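Local coordinates for GTPase-activating protein skywalker (Drosophila melanogaster, PDB 5HJQ) that acts as a GTPase-activating protein for Rab35, regulates synaptic vesicle protein turnover through endosomal trafficking, and binds phosphoinositides through its TBC domain, at residues Met154-Val159 / Ile180-Gly185; Pro166-Ser171 / Leu204-Ser209; Asp190-Pro195 / Asn230-Gln235; Lys249-Ala254 / Val305-Leu310; Asn311-Glu316 / Asn334-Phe339. All blocks are in the same frame, centred on the assembly; numbering follows the deposited sequence.

The five contacts tie together loops and helices of the all-helical TBC domain. Contacts 1 and 2 interleave along the chain: the loop before helix 171-187 supplies the first segment of both, and their centres lie about 17 Å apart. Contact 3 follows contact 1, about 12 Å away centre to centre, and meets it where F158 packs on I191 to S194. Contacts 4 and 5 come later, share helix 300-317 and have centres about 11 Å apart; contacts 4 and 1 lie across the centre of the chain from each other, their centres about 33 Å apart. Helix 233-250 runs from contact 3 to contact 4, from the loop contacts 1 to 3 toward the phosphoinositide pocket, which H250 borders through L360.

Contact 1 of 5, residues Met154-Val159 / Ile180-Gly185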
# COMPACT_ATOMS: atom_id res chain seq x y z
N MET A 154 11.08 -16.55 12.45
CA MET A 154 11.06 -17.03 11.07
C MET A 154 9.74 -16.70 10.40
O MET A 154 8.66 -17.02 10.91
CB MET A 154 11.32 -18.54 11.03
CG MET A 154 10.92 -19.20 9.72
SD MET A 154 11.57 -20.87 9.57
CE MET A 154 11.22 -21.51 11.20
N LEU A 155 9.83 -16.06 9.23
CA LEU A 155 8.65 -15.62 8.49
C LEU A 155 8.16 -16.68 7.52
O LEU A 155 8.96 -17.46 6.99
CB LEU A 155 8.97 -14.32 7.74
CG LEU A 155 9.53 -13.22 8.63
CD1 LEU A 155 9.87 -11.99 7.80
CD2 LEU A 155 8.56 -12.87 9.74
N PRO A 156 6.84 -16.74 7.30
CA PRO A 156 6.25 -17.65 6.31
C PRO A 156 6.70 -17.30 4.90
O PRO A 156 6.99 -16.14 4.63
CB PRO A 156 4.75 -17.45 6.49
CG PRO A 156 4.61 -16.14 7.18
CD PRO A 156 5.81 -15.99 8.04
N ALA A 157 6.74 -18.30 4.02
CA ALA A 157 7.34 -18.15 2.70
C ALA A 157 6.65 -17.13 1.80
O ALA A 157 7.23 -16.72 0.79
CB ALA A 157 7.38 -19.50 2.00
N PHE A 158 5.43 -16.72 2.13
CA PHE A 158 4.71 -15.80 1.25
C PHE A 158 5.28 -14.38 1.32
O PHE A 158 4.96 -13.54 0.47
CB PHE A 158 3.20 -15.80 1.55
CG PHE A 158 2.82 -15.23 2.89
CD1 PHE A 158 2.83 -13.86 3.13
CD2 PHE A 158 2.37 -16.07 3.91
CE1 PHE A 158 2.46 -13.35 4.35
CE2 PHE A 158 1.99 -15.55 5.13
CZ PHE A 158 2.04 -14.19 5.36
N VAL A 159 6.10 -14.10 2.32
CA VAL A 159 6.68 -12.77 2.45
C VAL A 159 7.82 -12.59 1.45
O VAL A 159 8.53 -13.54 1.12
CB VAL A 159 7.22 -12.50 3.88
CG1 VAL A 159 6.12 -12.71 4.92
CG2 VAL A 159 8.43 -13.36 4.18
N ILE A 180 2.70 -11.33 13.82
CA ILE A 180 1.41 -11.18 13.15
C ILE A 180 1.37 -11.96 11.83
O ILE A 180 0.41 -12.69 11.57
CB ILE A 180 1.08 -9.71 12.86
CG1 ILE A 180 0.90 -8.94 14.17
CG2 ILE A 180 -0.19 -9.60 12.03
CD1 ILE A 180 0.39 -7.52 13.97
N VAL A 181 2.40 -11.81 11.01
CA VAL A 181 2.43 -12.48 9.71
C VAL A 181 2.55 -13.99 9.88
O VAL A 181 2.06 -14.76 9.04
CB VAL A 181 3.58 -11.96 8.82
CG1 VAL A 181 3.41 -10.48 8.53
CG2 VAL A 181 4.93 -12.22 9.46
N ASN A 182 3.18 -14.43 10.96
CA ASN A 182 3.25 -15.85 11.29
C ASN A 182 1.87 -16.39 11.60
O ASN A 182 1.49 -17.46 11.13
CB ASN A 182 4.19 -16.10 12.47
CG ASN A 182 5.61 -16.41 12.03
OD1 ASN A 182 6.02 -17.57 12.01
ND2 ASN A 182 6.36 -15.38 11.68
N VAL A 183 1.12 -15.64 12.40
CA VAL A 183 -0.25 -15.99 12.75
C VAL A 183 -1.14 -16.03 11.51
O VAL A 183 -1.91 -16.97 11.31
CB VAL A 183 -0.84 -15.01 13.78
CG1 VAL A 183 -2.34 -15.23 13.94
CG2 VAL A 183 -0.13 -15.16 15.13
N LEU A 184 -1.02 -14.99 10.68
CA LEU A 184 -1.80 -14.91 9.44
C LEU A 184 -1.51 -16.11 8.54
O LEU A 184 -2.44 -16.75 8.05
CB LEU A 184 -1.50 -13.61 8.71
CG LEU A 184 -2.26 -12.41 9.27
CD1 LEU A 184 -1.86 -11.12 8.59
CD2 LEU A 184 -3.76 -12.64 9.15
N GLY A 185 -0.23 -16.42 8.36
CA GLY A 185 0.18 -17.57 7.58
C GLY A 185 -0.37 -18.87 8.14
O GLY A 185 -0.65 -19.81 7.41
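The F158 ring points an edge at helix 171-187: V181 O and G185 CA both lie near the ring plane, G185 CA 3.7 Å from F158 CE2. Glycine has no side chain there, which lets the ring rim come up to the helix backbone. The second flat group is the N182 carboxamide. Its main partner is D178 O, one turn back on its own helix, which takes a hydrogen from ND2; across the contact N182 ND2 also donates to M154 O at 2.9 Å. M154 O lies 3° out of the amide plane but side-on to the group, and the bond is bent, 142° at the hydrogen. Between ring and amide, P156 lays its pyrrolidine ring against the backbone, with CG 3.4 Å from V181 O, while CD faces N182 ND2. Next to P156, L155 CD2 meets V181 CG2 at 3.7 Å; chi1 of -53° sets L155 CG beside the backbone N and swings CD2 toward V181, although CB itself does not point at the helix. The nearness of N182 OD1 to M154 O probably weakens the one polar tie, leaving D178 O the firmer hold on ND2 and the joint between loop and helix mainly apolar.

Contact 2 of 5, residues Pro166-Ser171 / Leu204-Ser209; sequences PYHLTS and LLHFMS
H206 and L169 have the most surface buried here, with L205 next. The H206 imidazole reaches across from the loop after helix 197-204 into the turn P166-L169, a type II' beta turn; a chi1 of -78°, with CG beside the backbone N and opposite the carbonyl carbon, brings it there. Its NE2 takes the backbone N-H of H168 at 3.2 Å, with H168 N close to the ring plane, although the bond bends to 136° at the hydrogen. On the same ring, ND1 bonds S202 O. One ring nitrogen accepting while the other faces a carbonyl is consistent with a neutral imidazole carrying its proton on ND1, and the two bonds together probably hold the ring's rotation. P166 O also lies at the ring edge, near CE1. L169 covers one face: its CD2 stands 3.9 Å from the H206 ring centroid, 28° off the normal, a CH-pi contact, and L169 CG is 3.5 Å from H206 CE1. The same methyl, L169 CD2, rests 4.0 Å from L205 CB, so one leucine branch touches both residues. H168 CB follows its backbone N to 3.5 Å from H206 NE2. The contact thus joins two loops, one leading into helix 171-187 and the other linking helices 197-204 and 210-221. F284, at the start of helix 284-297, meets the rings of both H206 and H168, while Y167 runs past helix 197-204 to bond L279 O.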
# COMPACT_ATOMS: atom_id res chain seq x y z
N PRO A 166 10.27 -2.20 7.44
CA PRO A 166 9.99 -1.90 8.84
C PRO A 166 9.62 -0.44 9.10
O PRO A 166 8.98 -0.14 10.11
CB PRO A 166 11.32 -2.24 9.53
CG PRO A 166 12.34 -1.87 8.49
CD PRO A 166 11.72 -2.14 7.14
N TYR A 167 10.03 0.45 8.19
CA TYR A 167 9.84 1.89 8.36
C TYR A 167 10.40 2.37 9.70
O TYR A 167 11.58 2.19 9.97
CB TYR A 167 8.35 2.26 8.22
CG TYR A 167 7.75 1.79 6.91
CD1 TYR A 167 8.11 2.37 5.71
CD2 TYR A 167 6.81 0.76 6.89
CE1 TYR A 167 7.57 1.94 4.51
CE2 TYR A 167 6.26 0.32 5.69
CZ TYR A 167 6.65 0.92 4.51
OH TYR A 167 6.10 0.50 3.32
N HIS A 168 9.55 2.96 10.54
CA HIS A 168 10.02 3.55 11.79
C HIS A 168 9.84 2.63 13.00
O HIS A 168 10.04 3.06 14.13
CB HIS A 168 9.31 4.88 12.05
CG HIS A 168 9.56 5.92 11.00
ND1 HIS A 168 8.57 6.72 10.48
CD2 HIS A 168 10.70 6.28 10.36
CE1 HIS A 168 9.08 7.53 9.58
NE2 HIS A 168 10.38 7.29 9.48
N LEU A 169 9.48 1.38 12.75
CA LEU A 169 9.27 0.42 13.83
C LEU A 169 10.56 0.14 14.61
O LEU A 169 11.62 -0.05 14.02
CB LEU A 169 8.71 -0.90 13.29
CG LEU A 169 7.27 -0.93 12.81
CD1 LEU A 169 6.88 -2.36 12.43
CD2 LEU A 169 6.33 -0.38 13.87
N THR A 170 10.44 0.12 15.93
CA THR A 170 11.55 -0.28 16.79
C THR A 170 11.84 -1.77 16.60
O THR A 170 11.16 -2.45 15.84
CB THR A 170 11.24 -0.01 18.27
OG1 THR A 170 10.11 -0.80 18.67
CG2 THR A 170 10.91 1.47 18.49
N SER A 171 12.85 -2.27 17.31
CA SER A 171 13.19 -3.68 17.24
C SER A 171 12.03 -4.54 17.75
O SER A 171 11.77 -5.63 17.24
CB SER A 171 14.46 -3.98 18.03
OG SER A 171 14.28 -3.68 19.41
N LEU A 204 0.29 -0.36 9.89
CA LEU A 204 -0.77 -0.45 10.88
C LEU A 204 -0.22 -0.31 12.29
O LEU A 204 -0.79 0.40 13.12
CB LEU A 204 -1.50 -1.78 10.74
CG LEU A 204 -2.27 -2.00 9.44
CD1 LEU A 204 -2.68 -3.45 9.32
CD2 LEU A 204 -3.49 -1.09 9.41
N LEU A 205 0.91 -0.96 12.54
CA LEU A 205 1.52 -1.01 13.86
C LEU A 205 2.04 0.35 14.34
O LEU A 205 2.43 0.50 15.49
CB LEU A 205 2.66 -2.03 13.87
CG LEU A 205 2.22 -3.49 13.97
CD1 LEU A 205 3.42 -4.43 13.87
CD2 LEU A 205 1.46 -3.72 15.27
N HIS A 206 2.05 1.34 13.45
CA HIS A 206 2.52 2.67 13.82
C HIS A 206 1.44 3.48 14.54
O HIS A 206 1.72 4.56 15.06
CB HIS A 206 2.98 3.44 12.57
CG HIS A 206 4.34 3.06 12.09
ND1 HIS A 206 4.59 1.86 11.45
CD2 HIS A 206 5.52 3.71 12.14
CE1 HIS A 206 5.87 1.79 11.14
NE2 HIS A 206 6.46 2.91 11.54
N PHE A 207 0.21 2.96 14.58
CA PHE A 207 -0.91 3.74 15.10
C PHE A 207 -1.85 2.95 16.00
O PHE A 207 -2.72 3.53 16.64
CB PHE A 207 -1.70 4.34 13.93
CG PHE A 207 -0.87 5.18 13.01
CD1 PHE A 207 -0.52 6.47 13.36
CD2 PHE A 207 -0.43 4.67 11.80
CE1 PHE A 207 0.25 7.25 12.51
CE2 PHE A 207 0.34 5.44 10.95
CZ PHE A 207 0.68 6.73 11.30
N MET A 208 -1.70 1.63 16.03
CA MET A 208 -2.57 0.80 16.86
C MET A 208 -1.81 -0.34 17.53
O MET A 208 -0.59 -0.46 17.37
CB MET A 208 -3.73 0.24 16.02
CG MET A 208 -3.29 -0.80 14.99
SD MET A 208 -4.62 -1.23 13.85
CE MET A 208 -4.78 0.30 12.94
N SER A 209 -2.52 -1.16 18.29
CA SER A 209 -1.90 -2.27 18.99
C SER A 209 -1.70 -3.46 18.07
O SER A 209 -2.21 -3.49 16.95
CB SER A 209 -2.75 -2.69 20.19
OG SER A 209 -4.01 -3.18 19.78

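Contact 3 of 5, residues Asp190-Pro195 / Asn230-Gln235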
# COMPACT_ATOMS: atom_id res chain seq x y z
N ASP A 190 -4.12 -20.30 2.48
CA ASP A 190 -4.22 -20.06 1.04
C ASP A 190 -3.33 -18.91 0.59
O ASP A 190 -3.10 -18.73 -0.61
CB ASP A 190 -5.68 -19.78 0.65
CG ASP A 190 -6.54 -21.03 0.67
OD1 ASP A 190 -5.97 -22.14 0.56
OD2 ASP A 190 -7.77 -20.91 0.79
N ILE A 191 -2.82 -18.12 1.53
CA ILE A 191 -1.87 -17.07 1.19
C ILE A 191 -0.53 -17.71 0.85
O ILE A 191 0.17 -18.20 1.73
CB ILE A 191 -1.68 -16.06 2.33
CG1 ILE A 191 -3.03 -15.52 2.81
CG2 ILE A 191 -0.78 -14.92 1.89
CD1 ILE A 191 -2.92 -14.41 3.83
N THR A 192 -0.19 -17.72 -0.44
CA THR A 192 1.01 -18.38 -0.92
C THR A 192 2.07 -17.39 -1.38
O THR A 192 3.27 -17.68 -1.37
CB THR A 192 0.68 -19.35 -2.06
OG1 THR A 192 0.07 -18.63 -3.14
CG2 THR A 192 -0.27 -20.43 -1.58
N TYR A 193 1.62 -16.20 -1.79
CA TYR A 193 2.54 -15.15 -2.21
C TYR A 193 1.91 -13.78 -1.97
O TYR A 193 0.95 -13.41 -2.64
CB TYR A 193 2.93 -15.32 -3.68
CG TYR A 193 3.99 -14.34 -4.14
CD1 TYR A 193 5.30 -14.46 -3.71
CD2 TYR A 193 3.68 -13.31 -5.02
CE1 TYR A 193 6.28 -13.58 -4.13
CE2 TYR A 193 4.65 -12.42 -5.45
CZ TYR A 193 5.95 -12.56 -5.00
OH TYR A 193 6.92 -11.68 -5.41
N SER A 194 2.45 -13.04 -1.02
CA SER A 194 1.91 -11.73 -0.68
C SER A 194 2.98 -10.79 -0.16
O SER A 194 3.03 -10.51 1.04
CB SER A 194 0.78 -11.88 0.34
OG SER A 194 0.14 -10.64 0.56
N PRO A 195 3.83 -10.28 -1.06
CA PRO A 195 4.93 -9.38 -0.70
C PRO A 195 4.45 -8.06 -0.10
O PRO A 195 5.24 -7.31 0.45
CB PRO A 195 5.63 -9.13 -2.05
CG PRO A 195 4.61 -9.42 -3.07
CD PRO A 195 3.78 -10.53 -2.51
N ASN A 230 -3.09 -8.84 -2.46
CA ASN A 230 -3.00 -10.03 -3.30
C ASN A 230 -2.30 -11.16 -2.57
O ASN A 230 -1.30 -10.95 -1.89
CB ASN A 230 -2.29 -9.70 -4.61
CG ASN A 230 -3.12 -8.81 -5.51
OD1 ASN A 230 -2.59 -7.92 -6.19
ND2 ASN A 230 -4.43 -9.03 -5.52
N GLN A 231 -2.83 -12.38 -2.72
CA GLN A 231 -2.42 -13.49 -1.88
C GLN A 231 -1.76 -14.65 -2.62
O GLN A 231 -1.07 -15.47 -2.01
CB GLN A 231 -3.64 -14.00 -1.11
CG GLN A 231 -4.18 -12.97 -0.12
CD GLN A 231 -5.60 -13.27 0.32
OE1 GLN A 231 -5.97 -14.43 0.50
NE2 GLN A 231 -6.39 -12.23 0.49
N THR A 232 -1.96 -14.72 -3.94
CA THR A 232 -1.27 -15.73 -4.75
C THR A 232 -0.39 -15.05 -5.79
O THR A 232 -0.55 -13.87 -6.09
CB THR A 232 -2.26 -16.67 -5.46
OG1 THR A 232 -2.93 -15.97 -6.52
CG2 THR A 232 -3.29 -17.22 -4.48
N LYS A 233 0.56 -15.81 -6.33
CA LYS A 233 1.47 -15.28 -7.33
C LYS A 233 0.72 -14.98 -8.63
O LYS A 233 1.09 -14.06 -9.37
CB LYS A 233 2.62 -16.26 -7.57
CG LYS A 233 3.71 -15.75 -8.51
CD LYS A 233 5.09 -16.22 -8.05
CE LYS A 233 5.02 -17.55 -7.31
NZ LYS A 233 6.23 -17.81 -6.48
N LEU A 234 -0.34 -15.73 -8.88
CA LEU A 234 -1.19 -15.50 -10.04
C LEU A 234 -1.88 -14.15 -9.92
O LEU A 234 -1.86 -13.35 -10.85
CB LEU A 234 -2.22 -16.61 -10.20
CG LEU A 234 -3.16 -16.49 -11.40
CD1 LEU A 234 -2.36 -16.35 -12.68
CD2 LEU A 234 -4.09 -17.69 -11.48
N GLN A 235 -2.50 -13.90 -8.77
CA GLN A 235 -3.14 -12.62 -8.51
C GLN A 235 -2.12 -11.49 -8.60
O GLN A 235 -2.42 -10.42 -9.14
CB GLN A 235 -3.79 -12.60 -7.12
CG GLN A 235 -4.95 -13.56 -6.96
CD GLN A 235 -5.37 -13.72 -5.51
OE1 GLN A 235 -5.29 -12.77 -4.72
NE2 GLN A 235 -5.80 -14.92 -5.15
O HOH W 1 1.36 -18.37 -5.48
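Y193 leaves the backbone with CG anti to its N (chi1 -174°), which carries the side chain along the first turn of helix 233-250. Its CB sits 3.6 Å from K233 N; further out, CD2 lies 3.8 Å from K233 CA and near K233 CB, and T232 O approaches the ring edge. K233 bends over one face of the ring, bringing NZ to 4.9 Å from the Y193 centroid, an off-centre cation-pi contact, while P195 CD lies over the rim of the opposite face; H236 adds an edge-to-face ring. Behind the tyrosine the backbones meet. Q231 O accepts two amides, T192 N at 2.9 Å almost in line with the carbonyl and Y193 N at 2.8 Å from above its plane. Next along, S194 OG donates to N230 O at 2.9 Å. A water joins T192 OG1 to K233 N, which donates to it. T232 N-caps the helix, its OG1 accepting from Q235 N. The loop between helices 171-187 and 197-204 is thus tied to the start of helix 233-250 by three direct bonds to N230 and Q231, and through the water to an amide of the first helical turn. Y193 O and Q231 O, acceptors 3.0 Å apart, probably repel one another.

Contact 4 of 5, residues Lys249-Ala254 / Val305-Leu310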
# COMPACT_ATOMS: atom_id res chain seq x y z
N LYS A 249 -2.40 3.49 -21.45
CA LYS A 249 -3.33 4.49 -21.98
C LYS A 249 -3.32 5.80 -21.17
O LYS A 249 -3.23 6.88 -21.75
CB LYS A 249 -4.74 3.92 -22.04
CG LYS A 249 -4.94 2.90 -23.16
CD LYS A 249 -6.21 3.19 -23.97
CE LYS A 249 -6.52 2.07 -24.95
NZ LYS A 249 -5.45 1.88 -25.97
N HIS A 250 -3.40 5.70 -19.84
CA HIS A 250 -3.52 6.90 -19.01
C HIS A 250 -2.20 7.63 -18.77
O HIS A 250 -2.20 8.83 -18.47
CB HIS A 250 -4.16 6.55 -17.66
CG HIS A 250 -5.65 6.54 -17.69
ND1 HIS A 250 -6.40 7.69 -17.51
CD2 HIS A 250 -6.54 5.54 -17.88
CE1 HIS A 250 -7.68 7.39 -17.58
NE2 HIS A 250 -7.80 6.10 -17.81
N THR A 251 -1.08 6.94 -18.91
CA THR A 251 0.21 7.61 -18.86
C THR A 251 1.06 7.15 -20.05
O THR A 251 2.26 6.86 -19.93
CB THR A 251 0.93 7.39 -17.49
OG1 THR A 251 2.11 8.19 -17.42
CG2 THR A 251 1.28 5.92 -17.25
N LYS A 252 0.42 7.12 -21.21
CA LYS A 252 1.02 6.66 -22.46
C LYS A 252 2.34 7.34 -22.81
O LYS A 252 3.25 6.71 -23.33
CB LYS A 252 0.03 6.85 -23.62
CG LYS A 252 0.54 6.34 -24.96
CD LYS A 252 -0.51 6.45 -26.05
CE LYS A 252 -1.70 5.53 -25.80
NZ LYS A 252 -2.57 5.42 -27.01
N SER A 253 2.43 8.63 -22.51
CA SER A 253 3.65 9.39 -22.80
C SER A 253 4.83 8.88 -21.98
O SER A 253 5.93 8.73 -22.51
CB SER A 253 3.43 10.87 -22.53
OG SER A 253 2.43 11.40 -23.38
N ALA A 254 4.59 8.62 -20.70
CA ALA A 254 5.64 8.13 -19.81
C ALA A 254 6.18 6.78 -20.26
O ALA A 254 7.39 6.54 -20.22
CB ALA A 254 5.12 8.04 -18.40
N VAL A 305 -2.14 6.27 -7.69
CA VAL A 305 -0.89 6.86 -7.25
C VAL A 305 0.27 6.41 -8.15
O VAL A 305 1.21 7.16 -8.39
CB VAL A 305 -0.59 6.50 -5.78
CG1 VAL A 305 0.73 7.10 -5.33
CG2 VAL A 305 -1.72 6.98 -4.88
N ALA A 306 0.17 5.19 -8.66
CA ALA A 306 1.15 4.66 -9.59
C ALA A 306 1.20 5.50 -10.87
O ALA A 306 2.27 5.83 -11.37
CB ALA A 306 0.85 3.21 -9.91
N LEU A 307 0.02 5.84 -11.38
CA LEU A 307 -0.10 6.70 -12.56
C LEU A 307 0.53 8.06 -12.33
O LEU A 307 1.29 8.57 -13.16
CB LEU A 307 -1.56 6.86 -12.96
CG LEU A 307 -2.34 5.58 -13.29
CD1 LEU A 307 -3.77 5.92 -13.66
CD2 LEU A 307 -1.65 4.80 -14.41
N VAL A 308 0.20 8.66 -11.18
CA VAL A 308 0.69 9.98 -10.81
C VAL A 308 2.21 10.02 -10.74
O VAL A 308 2.84 10.93 -11.28
CB VAL A 308 0.11 10.43 -9.44
CG1 VAL A 308 0.73 11.75 -9.00
CG2 VAL A 308 -1.38 10.56 -9.53
N ILE A 309 2.79 9.03 -10.08
CA ILE A 309 4.24 8.91 -9.98
C ILE A 309 4.87 8.87 -11.37
O ILE A 309 5.87 9.54 -11.63
CB ILE A 309 4.65 7.66 -9.19
CG1 ILE A 309 4.24 7.80 -7.72
CG2 ILE A 309 6.15 7.42 -9.30
CD1 ILE A 309 4.68 6.63 -6.86
N LEU A 310 4.28 8.08 -12.26
CA LEU A 310 4.78 7.94 -13.63
C LEU A 310 4.73 9.26 -14.40
O LEU A 310 5.66 9.59 -15.13
CB LEU A 310 3.99 6.87 -14.38
CG LEU A 310 4.36 5.43 -14.01
CD1 LEU A 310 3.36 4.45 -14.58
CD2 LEU A 310 5.76 5.11 -14.50
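T251 OG1 hydrogen-bonds OD1 of N311, the residue that follows L310 on helix 300-317, and lies 3.8 Å from L310 CB. The hydroxyl, anti to the backbone N (chi1 -173°), is thereby turned toward this helix, and the bond gives the hydroxyl of the buried T251 a partner. The threonine's methyl does the packing: T251 CG2 touches L310 CD1 at 3.7 Å, with the two side chains meeting at about a right angle, and comes within 4.2 Å of L307 CD2. T251 is the break between helix 233-250 and helix 252-261, the first residue to leave helical backbone angles and also the N-cap position of the next helix, though its side chain makes no capping bond. Within the all-helical TBC domain, this break lays two consecutive helices against helix 300-317. A254, three residues further on, brings its CB to 3.7 Å from L310 O and 4.3 Å from L310 CB. L307 and L310, one turn apart, form the matching face, buried also by A247 of helix 233-250. On the pocket side, H250 CB rests 4.1 Å from L307 CD1, and the H250 side chain packs on I357 and on L360, a residue of the phosphoinositide pocket. About 8 Å separates the H250 side chain from the bound inositol trisphosphate.

Contact 5 of 5, residues Asn311-Glu316 / Asn334-Phe339; sequences NLFHKE and NALIKF
F313 and F339 form a T-shaped (edge-to-face) pair at a helix-helix crossing of this all-helical chain, where helix 300-317 meets helix 332-341 nearly at right angles, at 95° and 10.8 Å between the axes of the short segments. The edge of F313 points at the face of F339: F313 CD1 is 3.4 Å from F339 CG, and the ring planes stand 70° apart. F313 CA also sits over the F339 ring. L336 covers one face of F313, its CD2 3.9 Å from the centroid in a CH-pi contact, while F313 CZ touches A335 CB. Both phenylalanines extend with CG anti to the backbone N (chi1 -177° in F313), which carries each ring straight out from its helix and sets the edge of F313 against the face of F339. Behind them, F258 and I328 pack on F313, W323 meets F339 edge-to-face, and W277 backs L336. Along the far rim of F339, L312 O lies obliquely 3.5 Å from F339 CZ, and E316 CG comes to 3.4 Å from F339 CE1.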
# COMPACT_ATOMS: atom_id res chain seq x y z
N ASN A 311 3.64 10.01 -14.24
CA ASN A 311 3.54 11.33 -14.85
C ASN A 311 4.55 12.30 -14.26
O ASN A 311 5.22 13.03 -14.99
CB ASN A 311 2.12 11.90 -14.68
CG ASN A 311 1.08 11.07 -15.39
OD1 ASN A 311 1.41 10.22 -16.22
ND2 ASN A 311 -0.19 11.31 -15.08
N LEU A 312 4.65 12.32 -12.93
CA LEU A 312 5.60 13.19 -12.25
C LEU A 312 7.04 12.86 -12.62
O LEU A 312 7.88 13.75 -12.71
CB LEU A 312 5.43 13.09 -10.73
CG LEU A 312 4.17 13.72 -10.11
CD1 LEU A 312 4.09 13.39 -8.63
CD2 LEU A 312 4.18 15.23 -10.32
N PHE A 313 7.33 11.58 -12.83
CA PHE A 313 8.69 11.16 -13.16
C PHE A 313 9.06 11.54 -14.59
O PHE A 313 10.20 11.92 -14.86
CB PHE A 313 8.86 9.65 -12.96
CG PHE A 313 10.26 9.16 -13.22
CD1 PHE A 313 11.27 9.42 -12.31
CD2 PHE A 313 10.56 8.44 -14.37
CE1 PHE A 313 12.56 8.97 -12.54
CE2 PHE A 313 11.84 7.99 -14.60
CZ PHE A 313 12.85 8.26 -13.69
N HIS A 314 8.11 11.43 -15.51
CA HIS A 314 8.34 11.80 -16.90
C HIS A 314 8.54 13.31 -17.02
O HIS A 314 9.44 13.77 -17.72
CB HIS A 314 7.19 11.34 -17.79
CG HIS A 314 7.40 11.63 -19.24
ND1 HIS A 314 6.36 11.83 -20.12
CD2 HIS A 314 8.54 11.75 -19.97
CE1 HIS A 314 6.84 12.06 -21.33
NE2 HIS A 314 8.16 12.02 -21.26
N LYS A 315 7.68 14.06 -16.33
CA LYS A 315 7.78 15.52 -16.28
C LYS A 315 9.15 15.94 -15.76
O LYS A 315 9.80 16.82 -16.31
CB LYS A 315 6.68 16.10 -15.39
CG LYS A 315 6.94 17.52 -14.92
CD LYS A 315 5.69 18.15 -14.33
CE LYS A 315 5.94 19.58 -13.88
NZ LYS A 315 6.68 19.65 -12.59
N GLU A 316 9.56 15.29 -14.68
CA GLU A 316 10.84 15.55 -14.04
C GLU A 316 11.98 15.25 -15.02
O GLU A 316 12.91 16.04 -15.15
CB GLU A 316 10.96 14.72 -12.76
CG GLU A 316 11.81 15.35 -11.67
CD GLU A 316 11.24 16.64 -11.12
OE1 GLU A 316 10.02 16.84 -11.19
OE2 GLU A 316 12.04 17.46 -10.61
N ASN A 334 15.00 1.44 -10.63
CA ASN A 334 15.31 2.01 -9.32
C ASN A 334 15.49 3.51 -9.50
O ASN A 334 15.66 4.24 -8.53
CB ASN A 334 16.53 1.38 -8.65
CG ASN A 334 16.59 -0.12 -8.83
OD1 ASN A 334 15.54 -0.83 -8.90
ND2 ASN A 334 17.82 -0.65 -8.72
N ALA A 335 15.40 3.99 -10.73
CA ALA A 335 15.38 5.43 -10.94
C ALA A 335 14.05 5.96 -10.41
O ALA A 335 13.99 7.03 -9.81
CB ALA A 335 15.58 5.80 -12.40
N LEU A 336 13.01 5.17 -10.60
CA LEU A 336 11.68 5.51 -10.10
C LEU A 336 11.64 5.46 -8.58
O LEU A 336 11.05 6.33 -7.94
CB LEU A 336 10.63 4.56 -10.70
CG LEU A 336 10.25 4.86 -12.15
CD1 LEU A 336 9.77 3.60 -12.86
CD2 LEU A 336 9.19 5.94 -12.20
N ILE A 337 12.27 4.44 -8.00
CA ILE A 337 12.37 4.31 -6.56
C ILE A 337 13.10 5.50 -5.94
O ILE A 337 12.63 6.08 -4.96
CB ILE A 337 13.10 3.01 -6.16
CG1 ILE A 337 12.30 1.78 -6.61
CG2 ILE A 337 13.33 2.96 -4.65
CD1 ILE A 337 10.96 1.64 -5.93
N LYS A 338 14.24 5.85 -6.52
CA LYS A 338 15.02 6.98 -6.03
C LYS A 338 14.24 8.29 -6.14
O LYS A 338 14.29 9.13 -5.24
CB LYS A 338 16.34 7.10 -6.79
CG LYS A 338 17.31 5.95 -6.57
CD LYS A 338 18.66 6.25 -7.21
CE LYS A 338 18.52 6.60 -8.69
NZ LYS A 338 19.67 6.11 -9.49
N PHE A 339 13.50 8.44 -7.24
CA PHE A 339 12.69 9.63 -7.47
C PHE A 339 11.59 9.77 -6.42
O PHE A 339 11.28 10.88 -5.98
CB PHE A 339 12.07 9.58 -8.87
CG PHE A 339 11.08 10.68 -9.14
CD1 PHE A 339 11.51 11.98 -9.35
CD2 PHE A 339 9.72 10.41 -9.19
CE1 PHE A 339 10.60 12.99 -9.59
CE2 PHE A 339 8.81 11.42 -9.44
CZ PHE A 339 9.25 12.71 -9.64